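N-acetylglucosamine-6-phosphate deacetylase (Mycobacterium smegmatis, PDB 6FV4) probably catalyses the metal-dependent removal of the acetyl group from N-acetylglucosamine-6-phosphate, a step in amino-sugar metabolism. Local coordinates at residues A214-G219 with A241-E246; V177-E182 with A188-L193. The protein carries 1 engineered substitution. One frame throughout, in Å; residues are numbered along the deposited sequence.

Interaction 1: A214-G219 with A241-E246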
loop_
_atom_site.group_PDB
_atom_site.type_symbol
_atom_site.label_atom_id
_atom_site.label_comp_id
_atom_site.label_asym_id
_atom_site.label_seq_id
_atom_site.Cartn_x
_atom_site.Cartn_y
_atom_site.Cartn_z
ATOM N N ALA B 214 -15.794 8.856 -5.561
ATOM C CA ALA B 214 -16.926 9.263 -6.395
ATOM C C ALA B 214 -16.493 9.486 -7.837
ATOM O O ALA B 214 -17.191 9.079 -8.766
ATOM C CB ALA B 214 -17.582 10.529 -5.840
ATOM N N ALA B 215 -15.327 10.107 -8.033
ATOM C CA ALA B 215 -14.750 10.259 -9.363
ATOM C C ALA B 215 -14.509 8.908 -10.031
ATOM O O ALA B 215 -14.756 8.752 -11.231
ATOM C CB ALA B 215 -13.453 11.071 -9.269
ATOM N N ILE B 216 -14.062 7.911 -9.264
ATOM C CA ILE B 216 -13.842 6.574 -9.816
ATOM C C ILE B 216 -15.166 5.922 -10.211
ATOM O O ILE B 216 -15.267 5.278 -11.266
ATOM C CB ILE B 216 -13.057 5.713 -8.803
ATOM C CG1 ILE B 216 -11.674 6.325 -8.566
ATOM C CG2 ILE B 216 -12.956 4.275 -9.285
ATOM C CD1 ILE B 216 -10.907 5.699 -7.363
ATOM N N ASP B 217 -16.197 6.069 -9.373
ATOM C CA ASP B 217 -17.517 5.540 -9.706
ATOM C C ASP B 217 -18.106 6.235 -10.936
ATOM O O ASP B 217 -18.853 5.614 -11.699
ATOM C CB ASP B 217 -18.450 5.687 -8.507
ATOM C CG ASP B 217 -18.025 4.812 -7.307
ATOM O OD1 ASP B 217 -17.054 4.029 -7.432
ATOM O OD2 ASP B 217 -18.660 4.914 -6.228
ATOM N N ALA B 218 -17.779 7.508 -11.147
ATOM C CA ALA B 218 -18.229 8.224 -12.334
ATOM C C ALA B 218 -17.451 7.839 -13.588
ATOM O O ALA B 218 -17.813 8.276 -14.689
ATOM C CB ALA B 218 -18.129 9.732 -12.095
ATOM N N GLY B 219 -16.390 7.047 -13.457
ATOM C CA GLY B 219 -15.685 6.529 -14.616
ATOM C C GLY B 219 -14.215 6.865 -14.710
ATOM O O GLY B 219 -13.583 6.494 -15.710
ATOM N N ALA B 241 -4.825 9.067 -3.140
ATOM C CA ALA B 241 -3.934 7.957 -3.473
ATOM C C ALA B 241 -4.508 6.616 -3.032
ATOM O O ALA B 241 -4.305 5.599 -3.715
ATOM C CB ALA B 241 -2.553 8.161 -2.838
ATOM N N VAL B 242 -5.244 6.597 -1.919
ATOM C CA VAL B 242 -5.744 5.329 -1.394
ATOM C C VAL B 242 -6.992 4.888 -2.143
ATOM O O VAL B 242 -7.129 3.705 -2.487
ATOM C CB VAL B 242 -5.972 5.431 0.129
ATOM C CG1 VAL B 242 -6.757 4.225 0.654
ATOM C CG2 VAL B 242 -4.618 5.523 0.837
ATOM N N ALA B 243 -7.907 5.831 -2.437
ATOM C CA ALA B 243 -9.033 5.528 -3.320
ATOM C C ALA B 243 -8.548 4.998 -4.660
ATOM O O ALA B 243 -9.107 4.032 -5.196
ATOM C CB ALA B 243 -9.912 6.771 -3.523
ATOM N N LEU B 244 -7.478 5.587 -5.192
ATOM C CA LEU B 244 -6.964 5.172 -6.496
ATOM C C LEU B 244 -6.299 3.798 -6.449
ATOM O O LEU B 244 -6.454 3.003 -7.386
ATOM C CB LEU B 244 -6.002 6.229 -7.043
ATOM C CG LEU B 244 -6.667 7.537 -7.509
ATOM C CD1 LEU B 244 -5.628 8.650 -7.586
ATOM C CD2 LEU B 244 -7.341 7.353 -8.874
ATOM N N THR B 245 -5.547 3.487 -5.377
ATOM C CA THR B 245 -4.934 2.166 -5.301
ATOM C C THR B 245 -5.943 1.086 -4.947
ATOM O O THR B 245 -5.746 -0.078 -5.317
ATOM C CB THR B 245 -3.779 2.140 -4.292
ATOM O OG1 THR B 245 -4.207 2.671 -3.034
ATOM C CG2 THR B 245 -2.601 2.954 -4.796
ATOM N N GLU B 246 -7.026 1.460 -4.264
ATOM C CA GLU B 246 -7.994 0.492 -3.774
ATOM C C GLU B 246 -8.814 -0.127 -4.906
ATOM O O GLU B 246 -9.125 -1.320 -4.863
ATOM C CB GLU B 246 -8.881 1.188 -2.748
ATOM C CG GLU B 246 -10.289 0.691 -2.589
ATOM C CD GLU B 246 -11.045 1.515 -1.553
ATOM O OE1 GLU B 246 -11.718 2.498 -1.925
ATOM O OE2 GLU B 246 -10.936 1.196 -0.355
#
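The CA atoms nearest each other across the two segments belong to Ile216 and Leu244, 7.8 Å apart. Residues from 214 on belong to the C-terminal part of helix 209-217, and Gly219 is where the chain leaves helical angles, in a Schellman motif. The positive phi of Gly219, 122°, is a conformation in which a CB would press on the carbonyl O of Ala218, and its N returns to the O of Ile216 at 3.0 Å. Residues 241-246 are helical throughout.

No hydrogen bond crosses the gap; the buried side chain of Ile216 does most of the spanning. Ile216 projects toward the second helix with CG1 beside its backbone N (chi1 -63°), and an extended chi2 of 169° puts CD1 at the far end of the side chain. That methyl touches backbone as much as side chain: CD1 of Ile216 rests 3.3 Å from the carbonyl O of Ala243, a close van der Waals contact. Ala243 also offers its methyl, the CB lying 4.1 Å from CD1 of Ile216. On another side of the same methyl comes Leu244, whose CD2 is 4.2 Å from CD1 of Ile216, although its CB does not point straight across. One isoleucine methyl thus sits against two consecutive residues, and it comes down onto the helix backbone beside the small CB of Ala243.

Ala243 and Leu244 also pack on Thr212, an earlier turn of helix 209-217, while Ile216 reaches on to Asp247 and Arg249 in the loop beyond helix 240-246. Arg249 forms a salt bridge with Asp217, tying that loop back to the first helix. On flanking faces, Ala215 and Ala218 meet helix 186-195, Thr245 meets helix 263-273, and Glu246 pairs with Arg267 of the second subunit.

Interaction 2: V177-E182 with A188-L193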
loop_
_atom_site.group_PDB
_atom_site.type_symbol
_atom_site.label_atom_id
_atom_site.label_comp_id
_atom_site.label_asym_id
_atom_site.label_seq_id
_atom_site.Cartn_x
_atom_site.Cartn_y
_atom_site.Cartn_z
ATOM N N VAL B 177 -7.703 13.050 -20.030
ATOM C CA VAL B 177 -7.930 14.358 -19.413
ATOM C C VAL B 177 -7.849 14.205 -17.896
ATOM O O VAL B 177 -8.609 13.428 -17.306
ATOM C CB VAL B 177 -9.290 14.949 -19.818
ATOM C CG1 VAL B 177 -9.555 16.281 -19.078
ATOM C CG2 VAL B 177 -9.337 15.170 -21.330
ATOM N N THR B 178 -6.942 14.952 -17.266
ATOM C CA THR B 178 -6.812 14.962 -15.806
ATOM C C THR B 178 -7.851 15.896 -15.185
ATOM O O THR B 178 -7.983 17.059 -15.597
ATOM C CB THR B 178 -5.410 15.403 -15.395
ATOM O OG1 THR B 178 -4.458 14.432 -15.844
ATOM C CG2 THR B 178 -5.306 15.521 -13.868
ATOM N N ILE B 179 -8.602 15.375 -14.214
ATOM C CA ILE B 179 -9.708 16.072 -13.564
ATOM C C ILE B 179 -9.445 16.080 -12.062
ATOM O O ILE B 179 -9.223 15.020 -11.466
ATOM C CB ILE B 179 -11.056 15.392 -13.875
ATOM C CG1 ILE B 179 -11.372 15.487 -15.364
ATOM C CG2 ILE B 179 -12.205 16.030 -13.092
ATOM C CD1 ILE B 179 -11.550 16.917 -15.805
ATOM N N ALA B 180 -9.470 17.265 -11.454
ATOM C CA ALA B 180 -9.479 17.363 -9.999
ATOM C C ALA B 180 -10.903 17.130 -9.503
ATOM O O ALA B 180 -11.803 17.901 -9.858
ATOM C CB ALA B 180 -8.965 18.726 -9.536
ATOM N N PRO B 181 -11.153 16.084 -8.701
ATOM C CA PRO B 181 -12.542 15.667 -8.428
ATOM C C PRO B 181 -13.355 16.609 -7.547
ATOM O O PRO B 181 -14.564 16.377 -7.417
ATOM C CB PRO B 181 -12.367 14.306 -7.733
ATOM C CG PRO B 181 -11.040 13.825 -8.139
ATOM C CD PRO B 181 -10.186 15.048 -8.292
ATOM N N GLU B 182 -12.762 17.639 -6.932
ATOM C CA GLU B 182 -13.499 18.469 -5.986
ATOM C C GLU B 182 -14.057 19.752 -6.595
ATOM O O GLU B 182 -14.843 20.435 -5.929
ATOM C CB GLU B 182 -12.621 18.815 -4.771
ATOM C CG GLU B 182 -11.518 19.837 -5.020
ATOM C CD GLU B 182 -10.247 19.211 -5.569
ATOM O OE1 GLU B 182 -10.349 18.216 -6.324
ATOM O OE2 GLU B 182 -9.148 19.719 -5.263
ATOM N N ALA B 188 -19.686 15.418 -13.344
ATOM C CA ALA B 188 -20.326 15.479 -14.654
ATOM C C ALA B 188 -19.288 15.460 -15.772
ATOM O O ALA B 188 -19.474 14.781 -16.790
ATOM C CB ALA B 188 -21.211 16.728 -14.753
ATOM N N ALA B 189 -18.180 16.185 -15.595
ATOM C CA ALA B 189 -17.146 16.206 -16.630
ATOM C C ALA B 189 -16.570 14.818 -16.865
ATOM O O ALA B 189 -16.350 14.409 -18.009
ATOM C CB ALA B 189 -16.043 17.192 -16.249
ATOM N N ILE B 190 -16.336 14.064 -15.788
ATOM C CA ILE B 190 -15.843 12.698 -15.930
ATOM C C ILE B 190 -16.827 11.852 -16.726
ATOM O O ILE B 190 -16.431 11.051 -17.575
ATOM C CB ILE B 190 -15.573 12.079 -14.541
ATOM C CG1 ILE B 190 -14.371 12.771 -13.885
ATOM C CG2 ILE B 190 -15.376 10.575 -14.676
ATOM C CD1 ILE B 190 -14.248 12.545 -12.390
ATOM N N ALA B 191 -18.121 11.988 -16.443
ATOM C CA ALA B 191 -19.104 11.238 -17.214
ATOM C C ALA B 191 -19.084 11.671 -18.673
ATOM O O ALA B 191 -19.206 10.839 -19.581
ATOM C CB ALA B 191 -20.501 11.418 -16.617
ATOM N N GLN B 192 -18.896 12.968 -18.911
ATOM C CA GLN B 192 -18.855 13.493 -20.275
ATOM C C GLN B 192 -17.653 12.945 -21.034
ATOM O O GLN B 192 -17.767 12.556 -22.204
ATOM C CB GLN B 192 -18.812 15.022 -20.230
ATOM C CG GLN B 192 -19.195 15.722 -21.530
ATOM C CD GLN B 192 -18.860 17.203 -21.494
ATOM O OE1 GLN B 192 -18.529 17.754 -20.437
ATOM N NE2 GLN B 192 -18.926 17.855 -22.650
ATOM N N LEU B 193 -16.495 12.881 -20.369
ATOM C CA LEU B 193 -15.285 12.390 -21.019
ATOM C C LEU B 193 -15.405 10.921 -21.390
ATOM O O LEU B 193 -15.040 10.528 -22.501
ATOM C CB LEU B 193 -14.081 12.629 -20.106
ATOM C CG LEU B 193 -13.812 14.121 -19.962
ATOM C CD1 LEU B 193 -13.005 14.397 -18.695
ATOM C CD2 LEU B 193 -13.116 14.670 -21.205
#
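Leu193 lays its two methyls over Val177 and Ile179, the two residues of the strand that face the helix. Its CD2 is 3.8 Å from CG2 of Val177, and its CD1 stands 3.9 Å from CG1 of Ile179 while also meeting CB and CG1 of Val177. The fork of the leucine therefore serves both neighbours at once, but in different ways: it lies across the Val177 side chain, roughly perpendicular, and it meets Ile179 tip to tip.

Ile179 divides its own branches in the same manner. With CG1 beside the backbone N (chi1 -65°), the longer branch is turned to Leu193, and CG2 is left to face Ile190, approaching CG1 of Ile190 at 4.0 Å. These two isoleucines run alongside in opposing senses, and CG2 of Ile179 is also 4.1 Å from CD1 of Ile190. The CB of Ile190 does not aim at the strand; its CG1 and CD1 do the reaching. All four side chains are buried and apolar; no hydrogen bond crosses between the segments, and the contact is van der Waals and hydrophobic.

The backbones explain the match. Strand 177-179 and helix 188-193 run nearly antiparallel, at 162°, with their axes 9.8 Å apart at closest. Strand alternation sends Val177 and Ile179 to the helix and Thr178 to the other side, where its OG1 hydrogen-bonds to His136 and Thr224. Ile163 of helix 160-170 also packs on Leu193.

Strand 174-179, helix 186-195 and strand 199-202 make up a beta-alpha-beta unit, and strands 174-179 and 199-202 are parallel neighbours, with backbone hydrogen bonding between Val177 and Ala201. Such an apolar seam between a parallel strand and the helix following it is typical of the (beta/alpha)8-type barrel of the metallo-dependent hydrolases.

Interactions 1 and 2 follow each other along the chain, and their centres are 12 Å apart. Helix 209-217 joins them: Ile216 faces helix 240-246, whereas Ala215 and Ala218 turn to interaction 2. There CB of Ala215 lies 3.5 Å from CD1 of Ile190 and 3.7 Å from CB of Pro181, so Ile190 is shared between strand and neighbouring helix. Neither contact belongs to the metal site. The side chain of Val177 is about 12 Å from the bound zinc and that of Leu244 about 13 Å from a cadmium ion. Side chain to side chain, Val177 is about 8 Å from Glu138, Ile179 about 9 Å from His204 and Leu244 about 9 Å from His225, all metal-binding residues.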